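Cadherin-related family member 2 (Mus musculus, PDB 5CYX) probably forms, through extracellular cadherin repeats of which this chain holds the first three, calcium-dependent adhesion complexes with CDHR5 that control microvillar packing. Local coordinates at residues S49-N54 and V60-P65; T112-T117 and S122-V127; S173-S178 and P216-R221; G268-R273 and I278-S283. All blocks are in the same frame, centred on the assembly; numbering follows the deposited sequence.

Interaction 1. Residues S49-N54 and V60-P65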
loop_
_atom_site.group_PDB
_atom_site.type_symbol
_atom_site.label_atom_id
_atom_site.label_comp_id
_atom_site.label_asym_id
_atom_site.label_seq_id
_atom_site.Cartn_x
_atom_site.Cartn_y
_atom_site.Cartn_z
ATOM N N SER A 49 25.982 38.195 22.646
ATOM C CA SER A 49 25.221 39.006 21.679
ATOM C C SER A 49 23.796 38.512 21.443
ATOM O O SER A 49 23.023 39.170 20.787
ATOM C CB SER A 49 25.962 39.073 20.339
ATOM O OG SER A 49 26.057 37.776 19.779
ATOM N N TYR A 50 23.449 37.341 21.961
ATOM C CA TYR A 50 22.077 36.908 21.952
ATOM C C TYR A 50 21.191 37.740 22.862
ATOM O O TYR A 50 19.963 37.727 22.690
ATOM C CB TYR A 50 21.956 35.434 22.402
ATOM C CG TYR A 50 22.228 34.447 21.317
ATOM C CD1 TYR A 50 21.271 34.171 20.355
ATOM C CD2 TYR A 50 23.448 33.795 21.236
ATOM C CE1 TYR A 50 21.509 33.251 19.339
ATOM C CE2 TYR A 50 23.701 32.876 20.231
ATOM C CZ TYR A 50 22.719 32.599 19.292
ATOM O OH TYR A 50 22.957 31.657 18.316
ATOM N N PHE A 51 21.775 38.418 23.852
ATOM C CA PHE A 51 20.981 39.202 24.787
ATOM C C PHE A 51 21.456 40.622 24.970
ATOM O O PHE A 51 22.598 40.944 24.688
ATOM C CB PHE A 51 20.950 38.517 26.115
ATOM C CG PHE A 51 20.417 37.109 26.039
ATOM C CD1 PHE A 51 19.070 36.884 25.792
ATOM C CD2 PHE A 51 21.278 36.008 26.157
ATOM C CE1 PHE A 51 18.564 35.586 25.710
ATOM C CE2 PHE A 51 20.790 34.715 26.061
ATOM C CZ PHE A 51 19.418 34.499 25.846
ATOM N N SER A 52 20.525 41.455 25.412
ATOM C CA SER A 52 20.751 42.843 25.744
ATOM C C SER A 52 20.238 42.991 27.158
ATOM O O SER A 52 19.053 42.774 27.394
ATOM C CB SER A 52 19.924 43.716 24.814
ATOM O OG SER A 52 19.805 45.035 25.318
ATOM N N VAL A 53 21.115 43.348 28.090
ATOM C CA VAL A 53 20.748 43.433 29.530
ATOM C C VAL A 53 20.628 44.885 29.998
ATOM O O VAL A 53 21.479 45.716 29.698
ATOM C CB VAL A 53 21.819 42.778 30.401
ATOM C CG1 VAL A 53 21.418 42.815 31.869
ATOM C CG2 VAL A 53 22.060 41.345 29.947
ATOM N N ASN A 54 19.582 45.195 30.746
ATOM C CA ASN A 54 19.543 46.468 31.444
ATOM C C ASN A 54 20.297 46.272 32.780
ATOM O O ASN A 54 19.864 45.517 33.674
ATOM C CB ASN A 54 18.111 46.951 31.622
ATOM C CG ASN A 54 18.041 48.304 32.299
ATOM O OD1 ASN A 54 18.730 48.551 33.303
ATOM N ND2 ASN A 54 17.200 49.175 31.780
ATOM N N VAL A 60 16.249 41.539 30.668
ATOM C CA VAL A 60 16.999 40.931 29.585
ATOM C C VAL A 60 16.127 40.673 28.391
ATOM O O VAL A 60 15.245 39.826 28.436
ATOM C CB VAL A 60 17.675 39.596 29.970
ATOM C CG1 VAL A 60 18.516 39.079 28.808
ATOM C CG2 VAL A 60 18.503 39.764 31.225
ATOM N N LYS A 61 16.420 41.385 27.316
ATOM C CA LYS A 61 15.776 41.194 26.022
ATOM C C LYS A 61 16.600 40.326 25.092
ATOM O O LYS A 61 17.838 40.338 25.165
ATOM C CB LYS A 61 15.579 42.546 25.327
ATOM C CG LYS A 61 14.590 43.437 26.026
ATOM C CD LYS A 61 14.360 44.696 25.220
ATOM C CE LYS A 61 13.404 45.659 25.917
ATOM N NZ LYS A 61 13.467 46.969 25.201
ATOM N N LEU A 62 15.905 39.621 24.204
ATOM C CA LEU A 62 16.549 38.818 23.217
ATOM C C LEU A 62 17.143 39.794 22.177
ATOM O O LEU A 62 16.423 40.648 21.701
ATOM C CB LEU A 62 15.567 37.904 22.538
ATOM C CG LEU A 62 16.181 36.985 21.478
ATOM C CD1 LEU A 62 17.052 35.895 22.104
ATOM C CD2 LEU A 62 15.065 36.392 20.622
ATOM N N ALA A 63 18.421 39.670 21.838
ATOM C CA ALA A 63 19.063 40.685 20.899
ATOM C C ALA A 63 19.459 40.133 19.529
ATOM O O ALA A 63 19.970 40.861 18.662
ATOM C CB ALA A 63 20.270 41.311 21.570
ATOM N N SER A 64 19.302 38.820 19.353
ATOM C CA SER A 64 19.586 38.205 18.084
ATOM C C SER A 64 18.696 36.983 17.981
ATOM O O SER A 64 18.406 36.398 18.985
ATOM C CB SER A 64 21.059 37.830 18.020
ATOM O OG SER A 64 21.311 37.079 16.855
ATOM N N PRO A 65 18.257 36.617 16.758
ATOM C CA PRO A 65 17.284 35.539 16.593
ATOM C C PRO A 65 17.806 34.163 17.035
ATOM O O PRO A 65 18.944 33.835 16.798
ATOM C CB PRO A 65 16.980 35.563 15.078
ATOM C CG PRO A 65 17.343 36.942 14.623
ATOM C CD PRO A 65 18.520 37.312 15.468
#
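Strands 51-53 and 60-62 run antiparallel as a beta hairpin, with Ser-52 and Lys-61 as the hydrogen-bonded pair. The hairpin is part of the first cadherin repeat, an E-set beta sandwich. Ser-52 N bonds to Lys-61 O at 2.9 Å, and Lys-61 N returns a bond to Ser-52 O at 3.0 Å. Both donors lie in the carbonyl plane of their acceptor. Beyond the strands, Ala-63 N reaches Tyr-50 O at 2.6 Å. That bond is nearly straight at the hydrogen, but the donor stands above the carbonyl plane. Val-53 and Val-60 lie side by side on the face that meets Ile-43 of the other sheet. Their CG2 methyls are 4.1 Å apart. Phe-51 CB lies 3.7 Å from Val-60 CG1. With CG anti to the carbonyl carbon (chi1 -57°), the Phe-51 ring turns into the core, against Phe-74 and Ile-76. There its CE1 meets Leu-62 CD1 at 3.9 Å, while Lys-61 O sits at its edge, in plane. Leu-62 CD1 also touches Tyr-50 O. Ring stacking with Phe-74 holds Tyr-50 on the body of the repeat. The edge of the Tyr-50 ring faces the chain leaving the hairpin, with CE1 3.7 Å from Pro-65 O.

Interaction 2. Residues T112-T117 and S122-V127. With CA (calcium ion), chain E.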
loop_
_atom_site.group_PDB
_atom_site.type_symbol
_atom_site.label_atom_id
_atom_site.label_comp_id
_atom_site.label_asym_id
_atom_site.label_seq_id
_atom_site.Cartn_x
_atom_site.Cartn_y
_atom_site.Cartn_z
ATOM N N THR A 112 7.425 10.711 -15.831
ATOM C CA THR A 112 7.787 9.327 -15.966
ATOM C C THR A 112 6.862 8.662 -16.990
ATOM O O THR A 112 5.788 9.210 -17.340
ATOM C CB THR A 112 7.663 8.625 -14.560
ATOM O OG1 THR A 112 8.226 7.332 -14.614
ATOM C CG2 THR A 112 6.215 8.479 -14.151
ATOM N N SER A 113 7.264 7.485 -17.454
ATOM C CA SER A 113 6.438 6.676 -18.334
ATOM C C SER A 113 6.089 5.340 -17.678
ATOM O O SER A 113 6.952 4.722 -17.045
ATOM C CB SER A 113 7.161 6.375 -19.634
ATOM O OG SER A 113 7.428 7.578 -20.266
ATOM N N ILE A 114 4.865 4.877 -17.894
ATOM C CA ILE A 114 4.491 3.537 -17.458
ATOM C C ILE A 114 3.708 2.793 -18.519
ATOM O O ILE A 114 2.957 3.401 -19.305
ATOM C CB ILE A 114 3.698 3.567 -16.155
ATOM C CG1 ILE A 114 2.368 4.308 -16.348
ATOM C CG2 ILE A 114 4.537 4.180 -15.048
ATOM C CD1 ILE A 114 1.644 4.601 -15.069
ATOM N N ASN A 115 3.914 1.481 -18.549
ATOM C CA ASN A 115 3.174 0.598 -19.417
ATOM C C ASN A 115 1.735 0.560 -18.971
ATOM O O ASN A 115 1.476 0.496 -17.763
ATOM C CB ASN A 115 3.695 -0.844 -19.307
ATOM C CG ASN A 115 4.993 -1.065 -20.042
ATOM O OD1 ASN A 115 5.669 -2.042 -19.795
ATOM N ND2 ASN A 115 5.362 -0.183 -20.883
ATOM N N GLU A 116 0.819 0.489 -19.926
ATOM C CA GLU A 116 -0.614 0.466 -19.552
ATOM C C GLU A 116 -0.961 -0.842 -18.815
ATOM O O GLU A 116 -1.920 -0.819 -18.058
ATOM C CB GLU A 116 -1.540 0.676 -20.736
ATOM C CG GLU A 116 -1.751 -0.501 -21.667
ATOM C CD GLU A 116 -2.557 -0.182 -22.935
ATOM O OE1 GLU A 116 -3.514 0.679 -22.967
ATOM O OE2 GLU A 116 -2.256 -0.886 -23.935
ATOM N N THR A 117 -0.218 -1.941 -19.035
ATOM C CA THR A 117 -0.471 -3.223 -18.270
ATOM C C THR A 117 0.109 -3.238 -16.856
ATOM O O THR A 117 -0.014 -4.233 -16.188
ATOM C CB THR A 117 0.052 -4.498 -18.974
ATOM O OG1 THR A 117 1.425 -4.330 -19.282
ATOM C CG2 THR A 117 -0.712 -4.790 -20.241
ATOM N N SER A 122 1.167 -1.603 -8.023
ATOM C CA SER A 122 2.530 -1.166 -8.399
ATOM C C SER A 122 2.786 0.271 -8.027
ATOM O O SER A 122 1.919 1.153 -8.254
ATOM C CB SER A 122 2.762 -1.286 -9.887
ATOM O OG SER A 122 2.549 -2.564 -10.436
ATOM N N VAL A 123 4.011 0.550 -7.596
ATOM C CA VAL A 123 4.510 1.919 -7.501
ATOM C C VAL A 123 4.768 2.530 -8.895
ATOM O O VAL A 123 5.526 2.006 -9.700
ATOM C CB VAL A 123 5.773 2.077 -6.625
ATOM C CG1 VAL A 123 6.376 3.473 -6.757
ATOM C CG2 VAL A 123 5.422 1.850 -5.161
ATOM N N VAL A 124 4.185 3.702 -9.103
ATOM C CA VAL A 124 4.303 4.457 -10.333
ATOM C C VAL A 124 5.479 5.407 -10.301
ATOM O O VAL A 124 6.129 5.564 -11.275
ATOM C CB VAL A 124 3.027 5.297 -10.614
ATOM C CG1 VAL A 124 3.246 6.317 -11.766
ATOM C CG2 VAL A 124 1.914 4.366 -10.953
ATOM N N PHE A 125 5.659 6.081 -9.183
ATOM C CA PHE A 125 6.682 7.092 -9.016
ATOM C C PHE A 125 6.738 7.444 -7.554
ATOM O O PHE A 125 5.685 7.392 -6.841
ATOM C CB PHE A 125 6.319 8.390 -9.787
ATOM C CG PHE A 125 7.514 9.292 -10.036
ATOM C CD1 PHE A 125 8.550 8.877 -10.866
ATOM C CD2 PHE A 125 7.620 10.550 -9.405
ATOM C CE1 PHE A 125 9.676 9.692 -11.076
ATOM C CE2 PHE A 125 8.733 11.372 -9.636
ATOM C CZ PHE A 125 9.775 10.923 -10.445
ATOM N N SER A 126 7.909 7.877 -7.118
ATOM C CA SER A 126 8.124 8.258 -5.731
ATOM C C SER A 126 8.687 9.671 -5.632
ATOM O O SER A 126 9.550 10.048 -6.401
ATOM C CB SER A 126 9.033 7.229 -5.055
ATOM O OG SER A 126 8.327 5.993 -4.955
ATOM N N VAL A 127 8.109 10.478 -4.746
ATOM C CA VAL A 127 8.683 11.774 -4.411
ATOM C C VAL A 127 9.169 11.796 -2.946
ATOM O O VAL A 127 8.750 10.979 -2.112
ATOM C CB VAL A 127 7.684 12.910 -4.695
ATOM C CG1 VAL A 127 7.449 13.022 -6.203
ATOM C CG2 VAL A 127 6.347 12.689 -3.971
HETATM CA CA CA E . -3.197 -1.328 -25.960
HETATM O O HOH W 1 7.646 4.636 -13.896
HETATM O O HOH W 2 -4.937 0.019 -25.064
#
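Thr-112 CB packs on Phe-125 CD1 at 3.8 Å, the closest approach between the two segments. The two side chains lie alongside one another, pointing opposite ways. Ile-114 meets Val-124 at about a right angle. Ile-114 CD1 lies 4.1 Å from Val-124 CG1 and fits against both valine methyls. With chi1 at 63°, both branches of Ile-114 reach the valine, CD1 at the end of one and CG2 as the other. The strand axes are 7.9 Å apart and nearly antiparallel. Strands 109-115 and 123-126 belong to different sheets of the cadherin sandwich, so this is packing between sheets, not strand pairing. Water 1 lies 2.8 Å from Thr-112 OG1 and is also within reach of Ser-113 O and Val-124 O. At the far end of segment 112-117, Glu-116 OE2 binds calcium at 2.3 Å. Glu-116 OE1 accepts from water 2 at 2.6 Å, and that water binds the same ion. Asp-214, Glu-215, Asp-217 and Asp-250 supply the other protein ligands. In this second cadherin repeat, strand 109-115 pairs in parallel with strand 206-213. Strand 123-126 pairs antiparallel with strand 165-168, and Val-123 N bonds to Asn-169 OD1 of the second subunit.

Interaction 3. Residues S173-S178 and P216-R221. With CA (calcium ion), chain E; CA (calcium ion), chain F.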
loop_
_atom_site.group_PDB
_atom_site.type_symbol
_atom_site.label_atom_id
_atom_site.label_comp_id
_atom_site.label_asym_id
_atom_site.label_seq_id
_atom_site.Cartn_x
_atom_site.Cartn_y
_atom_site.Cartn_z
ATOM N N SER A 173 -5.549 2.514 -19.413
ATOM C CA SER A 173 -5.764 2.217 -20.850
ATOM C C SER A 173 -5.401 3.412 -21.715
ATOM O O SER A 173 -6.094 4.433 -21.664
ATOM C CB SER A 173 -7.228 1.831 -21.152
ATOM O OG SER A 173 -7.358 1.557 -22.557
ATOM N N TYR A 174 -4.315 3.279 -22.488
ATOM C CA TYR A 174 -3.913 4.302 -23.434
ATOM C C TYR A 174 -5.071 4.731 -24.350
ATOM O O TYR A 174 -5.267 5.887 -24.560
ATOM C CB TYR A 174 -2.691 3.833 -24.264
ATOM C CG TYR A 174 -2.251 4.791 -25.377
ATOM C CD1 TYR A 174 -2.933 4.864 -26.579
ATOM C CD2 TYR A 174 -1.125 5.612 -25.230
ATOM C CE1 TYR A 174 -2.512 5.760 -27.599
ATOM C CE2 TYR A 174 -0.724 6.513 -26.226
ATOM C CZ TYR A 174 -1.407 6.565 -27.410
ATOM O OH TYR A 174 -0.993 7.437 -28.430
ATOM N N ASN A 175 -5.783 3.776 -24.911
ATOM C CA ASN A 175 -6.857 3.996 -25.878
ATOM C C ASN A 175 -8.261 4.262 -25.310
ATOM O O ASN A 175 -9.045 4.938 -25.920
ATOM C CB ASN A 175 -6.936 2.762 -26.772
ATOM C CG ASN A 175 -5.674 2.583 -27.582
ATOM O OD1 ASN A 175 -4.752 1.794 -27.230
ATOM N ND2 ASN A 175 -5.574 3.380 -28.590
ATOM N N ASN A 176 -8.579 3.699 -24.159
ATOM C CA ASN A 176 -9.912 3.883 -23.585
ATOM C C ASN A 176 -10.032 4.773 -22.362
ATOM O O ASN A 176 -11.160 5.093 -21.969
ATOM C CB ASN A 176 -10.512 2.518 -23.304
ATOM C CG ASN A 176 -10.564 1.667 -24.556
ATOM O OD1 ASN A 176 -9.997 0.558 -24.616
ATOM N ND2 ASN A 176 -11.212 2.205 -25.587
ATOM N N LYS A 177 -8.909 5.182 -21.765
ATOM C CA LYS A 177 -8.931 6.095 -20.626
ATOM C C LYS A 177 -8.182 7.367 -20.984
ATOM O O LYS A 177 -8.807 8.409 -21.224
ATOM C CB LYS A 177 -8.385 5.411 -19.345
ATOM C CG LYS A 177 -9.355 4.382 -18.785
ATOM C CD LYS A 177 -8.755 3.582 -17.619
ATOM C CE LYS A 177 -9.847 2.780 -16.886
ATOM N NZ LYS A 177 -9.415 2.282 -15.543
ATOM N N SER A 178 -6.860 7.288 -21.044
ATOM C CA SER A 178 -6.043 8.441 -21.329
ATOM C C SER A 178 -4.606 7.983 -21.552
ATOM O O SER A 178 -4.122 7.101 -20.854
ATOM C CB SER A 178 -6.086 9.444 -20.175
ATOM O OG SER A 178 -5.279 10.576 -20.459
ATOM N N PRO A 216 0.346 -3.875 -27.046
ATOM C CA PRO A 216 -0.516 -4.509 -28.027
ATOM C C PRO A 216 -1.466 -5.524 -27.378
ATOM O O PRO A 216 -1.091 -6.675 -27.179
ATOM C CB PRO A 216 0.461 -5.165 -28.985
ATOM C CG PRO A 216 1.694 -5.417 -28.175
ATOM C CD PRO A 216 1.756 -4.306 -27.170
ATOM N N ASP A 217 -2.663 -5.061 -27.020
ATOM C CA ASP A 217 -3.668 -5.935 -26.417
ATOM C C ASP A 217 -5.088 -5.669 -26.881
ATOM O O ASP A 217 -6.014 -6.078 -26.213
ATOM C CB ASP A 217 -3.614 -5.784 -24.891
ATOM C CG ASP A 217 -3.960 -4.370 -24.413
ATOM O OD1 ASP A 217 -4.078 -3.386 -25.206
ATOM O OD2 ASP A 217 -4.106 -4.252 -23.192
ATOM N N LEU A 218 -5.251 -4.994 -28.011
ATOM C CA LEU A 218 -6.540 -4.813 -28.615
ATOM C C LEU A 218 -6.436 -5.351 -30.025
ATOM O O LEU A 218 -5.440 -5.093 -30.761
ATOM C CB LEU A 218 -6.913 -3.335 -28.600
ATOM C CG LEU A 218 -7.133 -2.715 -27.222
ATOM C CD1 LEU A 218 -7.287 -1.217 -27.355
ATOM C CD2 LEU A 218 -8.396 -3.300 -26.584
ATOM N N ASP A 219 -7.461 -6.098 -30.421
ATOM C CA ASP A 219 -7.495 -6.698 -31.747
ATOM C C ASP A 219 -7.744 -5.628 -32.826
ATOM O O ASP A 219 -8.227 -4.543 -32.513
ATOM C CB ASP A 219 -8.569 -7.811 -31.818
ATOM C CG ASP A 219 -8.149 -9.106 -31.083
ATOM O OD1 ASP A 219 -6.947 -9.298 -30.772
ATOM O OD2 ASP A 219 -9.041 -9.938 -30.823
ATOM N N PRO A 220 -7.402 -5.932 -34.092
ATOM C CA PRO A 220 -7.739 -5.049 -35.217
ATOM C C PRO A 220 -9.223 -5.014 -35.556
ATOM O O PRO A 220 -9.917 -5.992 -35.314
ATOM C CB PRO A 220 -6.986 -5.677 -36.378
ATOM C CG PRO A 220 -6.949 -7.117 -36.028
ATOM C CD PRO A 220 -6.720 -7.155 -34.547
ATOM N N ARG A 221 -9.689 -3.908 -36.136
ATOM C CA ARG A 221 -11.101 -3.742 -36.543
ATOM C C ARG A 221 -11.254 -3.297 -37.988
ATOM O O ARG A 221 -10.639 -2.320 -38.422
ATOM C CB ARG A 221 -11.773 -2.690 -35.682
ATOM C CG ARG A 221 -12.124 -3.178 -34.304
ATOM C CD ARG A 221 -12.520 -2.004 -33.426
ATOM N NE ARG A 221 -13.614 -2.355 -32.517
ATOM C CZ ARG A 221 -14.900 -2.521 -32.861
ATOM N NH1 ARG A 221 -15.780 -2.854 -31.923
ATOM N NH2 ARG A 221 -15.317 -2.378 -34.122
HETATM CA CA CA E . -3.197 -1.328 -25.960
HETATM CA CA CA F . -3.338 -4.577 -31.576
HETATM O O HOH W 2 -4.937 0.019 -25.064
HETATM O O HOH W 3 -2.686 -6.617 -30.202
HETATM O O HOH W 4 -1.003 -3.693 -31.624
#
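Asn-175 and Asn-176 of a loop in the second cadherin repeat meet Leu-218 of the linker to the third. Segment 173-178 opens with Ser-173, whose side chain makes an ST motif: OG accepts from Asn-176 N at 2.9 Å. Ser-173 O takes two further bonds, from Lys-177 N and Ser-178 N, which arrive from opposite faces of its plane. These bonds fold the loop back on itself. Tyr-174 follows, and its backbone N donates to Glu-116 OE1, tying the loop to a calcium ligand. Asn-175 comes next and runs beside Leu-218 head to tail, with its CB 4.0 Å from Leu-218 CD1. Asn-176 adds a looser touch, its OD1 lying 4.2 Å from the same methyl. Leu-218 carries CG anti to its carbonyl carbon (chi1 -66°), and its CD1 branch makes both contacts. Its backbone has another task: Leu-218 O binds one calcium ion at 2.3 Å, along with waters 3 and 4. Asp-217 OD1 binds the other ion at 2.4 Å. Asp-248, Asp-250 and Glu-304 complete the protein ligands of the first of these ions. The direct contact is slight, a leucine methyl against two asparagine side chains, so the calcium ions probably do more than this packing to hold the linker rigid.

Interaction 4. Residues G268-R273 and I278-S283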
loop_
_atom_site.group_PDB
_atom_site.type_symbol
_atom_site.label_atom_id
_atom_site.label_comp_id
_atom_site.label_asym_id
_atom_site.label_seq_id
_atom_site.Cartn_x
_atom_site.Cartn_y
_atom_site.Cartn_z
ATOM N N GLY A 268 -11.210 -21.450 -53.476
ATOM C CA GLY A 268 -10.346 -21.243 -54.614
ATOM C C GLY A 268 -10.718 -20.097 -55.538
ATOM O O GLY A 268 -9.849 -19.589 -56.244
ATOM N N TRP A 269 -11.989 -19.679 -55.597
ATOM C CA TRP A 269 -12.354 -18.687 -56.617
ATOM C C TRP A 269 -11.717 -17.330 -56.355
ATOM O O TRP A 269 -11.322 -16.650 -57.306
ATOM C CB TRP A 269 -13.854 -18.545 -56.760
ATOM C CG TRP A 269 -14.499 -19.648 -57.521
ATOM C CD1 TRP A 269 -14.001 -20.906 -57.756
ATOM C CD2 TRP A 269 -15.791 -19.604 -58.116
ATOM N NE1 TRP A 269 -14.904 -21.631 -58.490
ATOM C CE2 TRP A 269 -16.015 -20.860 -58.716
ATOM C CE3 TRP A 269 -16.780 -18.613 -58.217
ATOM C CZ2 TRP A 269 -17.200 -21.162 -59.414
ATOM C CZ3 TRP A 269 -17.973 -18.915 -58.909
ATOM C CH2 TRP A 269 -18.164 -20.182 -59.498
ATOM N N PHE A 270 -11.610 -16.958 -55.076
ATOM C CA PHE A 270 -10.964 -15.703 -54.663
ATOM C C PHE A 270 -9.863 -15.880 -53.618
ATOM O O PHE A 270 -9.938 -16.765 -52.786
ATOM C CB PHE A 270 -12.012 -14.753 -54.104
ATOM C CG PHE A 270 -13.141 -14.514 -55.033
ATOM C CD1 PHE A 270 -13.006 -13.617 -56.092
ATOM C CD2 PHE A 270 -14.352 -15.210 -54.875
ATOM C CE1 PHE A 270 -14.064 -13.411 -56.976
ATOM C CE2 PHE A 270 -15.390 -15.014 -55.757
ATOM C CZ PHE A 270 -15.252 -14.112 -56.800
ATOM N N ASP A 271 -8.857 -15.014 -53.663
ATOM C CA ASP A 271 -7.848 -14.900 -52.584
ATOM C C ASP A 271 -7.630 -13.398 -52.286
ATOM O O ASP A 271 -8.322 -12.540 -52.856
ATOM C CB ASP A 271 -6.542 -15.658 -52.946
ATOM C CG ASP A 271 -5.764 -16.184 -51.711
ATOM O OD1 ASP A 271 -6.102 -15.855 -50.569
ATOM O OD2 ASP A 271 -4.743 -16.922 -51.867
ATOM N N ILE A 272 -6.731 -13.091 -51.353
ATOM C CA ILE A 272 -6.479 -11.712 -50.922
ATOM C C ILE A 272 -4.973 -11.467 -50.680
ATOM O O ILE A 272 -4.287 -12.371 -50.236
ATOM C CB ILE A 272 -7.308 -11.397 -49.667
ATOM C CG1 ILE A 272 -7.264 -9.908 -49.363
ATOM C CG2 ILE A 272 -6.850 -12.229 -48.457
ATOM C CD1 ILE A 272 -8.346 -9.481 -48.392
ATOM N N ARG A 273 -4.485 -10.260 -50.985
ATOM C CA ARG A 273 -3.105 -9.860 -50.693
ATOM C C ARG A 273 -2.953 -9.220 -49.316
ATOM O O ARG A 273 -3.935 -8.848 -48.685
ATOM C CB ARG A 273 -2.604 -8.843 -51.726
ATOM C CG ARG A 273 -2.633 -9.311 -53.159
ATOM C CD ARG A 273 -1.580 -8.599 -53.971
ATOM N NE ARG A 273 -1.825 -7.161 -54.061
ATOM C CZ ARG A 273 -2.420 -6.531 -55.085
ATOM N NH1 ARG A 273 -2.859 -7.201 -56.157
ATOM N NH2 ARG A 273 -2.581 -5.207 -55.032
ATOM N N ILE A 278 -8.600 -8.025 -52.758
ATOM C CA ILE A 278 -9.210 -9.299 -53.079
ATOM C C ILE A 278 -9.221 -9.479 -54.590
ATOM O O ILE A 278 -9.731 -8.633 -55.328
ATOM C CB ILE A 278 -10.656 -9.368 -52.526
ATOM C CG1 ILE A 278 -10.626 -9.432 -50.988
ATOM C CG2 ILE A 278 -11.422 -10.549 -53.134
ATOM C CD1 ILE A 278 -11.974 -9.221 -50.318
ATOM N N PHE A 279 -8.674 -10.603 -55.039
ATOM C CA PHE A 279 -8.493 -10.863 -56.452
ATOM C C PHE A 279 -9.100 -12.191 -56.908
ATOM O O PHE A 279 -9.312 -13.110 -56.098
ATOM C CB PHE A 279 -7.013 -10.798 -56.834
ATOM C CG PHE A 279 -6.101 -11.740 -56.061
ATOM C CD1 PHE A 279 -5.826 -13.018 -56.538
ATOM C CD2 PHE A 279 -5.459 -11.316 -54.899
ATOM C CE1 PHE A 279 -4.943 -13.869 -55.874
ATOM C CE2 PHE A 279 -4.607 -12.162 -54.204
ATOM C CZ PHE A 279 -4.324 -13.437 -54.703
ATOM N N VAL A 280 -9.349 -12.270 -58.221
ATOM C CA VAL A 280 -9.803 -13.500 -58.871
ATOM C C VAL A 280 -8.642 -14.510 -58.865
ATOM O O VAL A 280 -7.547 -14.213 -59.382
ATOM C CB VAL A 280 -10.302 -13.223 -60.310
ATOM C CG1 VAL A 280 -10.462 -14.527 -61.104
ATOM C CG2 VAL A 280 -11.611 -12.427 -60.277
ATOM N N ASN A 281 -8.899 -15.689 -58.296
ATOM C CA ASN A 281 -7.880 -16.722 -58.060
ATOM C C ASN A 281 -8.242 -18.066 -58.716
ATOM O O ASN A 281 -7.657 -19.118 -58.427
ATOM C CB ASN A 281 -7.768 -16.845 -56.565
ATOM C CG ASN A 281 -6.641 -17.731 -56.112
ATOM O OD1 ASN A 281 -5.426 -17.467 -56.379
ATOM N ND2 ASN A 281 -7.016 -18.784 -55.374
ATOM N N GLY A 282 -9.237 -18.029 -59.600
ATOM C CA GLY A 282 -9.743 -19.235 -60.249
ATOM C C GLY A 282 -10.747 -18.895 -61.321
ATOM O O GLY A 282 -11.198 -17.751 -61.427
ATOM N N SER A 283 -11.075 -19.889 -62.130
ATOM C CA SER A 283 -12.145 -19.750 -63.105
ATOM C C SER A 283 -13.472 -19.508 -62.377
ATOM O O SER A 283 -13.850 -20.289 -61.508
ATOM C CB SER A 283 -12.225 -21.002 -63.965
ATOM O OG SER A 283 -12.837 -20.691 -65.182
HETATM O O HOH W 5 -3.386 -16.985 -54.279
#
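Asp-271 and Phe-279 form the hydrogen-bonded pair of an antiparallel beta hairpin in the third cadherin repeat. Phe-279 N donates to Asp-271 O at 2.9 Å, and Asp-271 N to Phe-279 O at 3.1 Å. Next along, Asn-281 N bonds to Trp-269 O at 2.8 Å, from above the carbonyl plane. The Asn-281 side chain gives a second, more bent bond from ND2 to Gly-268 O (140° at the hydrogen). Its OD1 accepts a hydrogen bond from water 5, which also donates to Asp-271 OD2 and so bridges the two side chains. The Phe-279 ring folds back over the neighbouring strand, since CG sits between the backbone N and the carbonyl carbon (chi1 57°). Asp-271 O lies over one face of this ring, and Phe-279 CE2 meets Arg-273 CG at 3.6 Å. Towards the core, Ile-272 CD1 presses on Ile-278 CG1 at 3.5 Å, tighter than usual for carbons. Phe-270 CE1 reaches Val-280 CG2 at 4.2 Å, and Val-296 and Ile-298 of the other sheet pack on the same ring. Ser-283 O rests over a face of the Trp-269 indole. The hairpin thus has two unlike faces: Ile-272 and Ile-278 pack inward, while Asp-271 and Phe-279 lie on the other, where water links Asp-271 to Asn-281.

From the N terminus, the four contacts follow in series; none nests in or crosses another. Interaction 1 closes a short hairpin in the first cadherin repeat. Interaction 2 comes next, in the second repeat, and closes the turn between strands that belong to different sheets. Interaction 3 closes a longer loop, from a turn after strand 165-168 to the linker into the third repeat. Interactions 2 and 3 touch each other and share one calcium ion and water 2. Interaction 4 closes a hairpin in the third repeat, the counterpart of interaction 1. Their centres lie about 101 Å apart. Segment 216-221 runs into strand 220-222, which shares a sheet with the hairpin of interaction 4, strands 270-272 and 277-280.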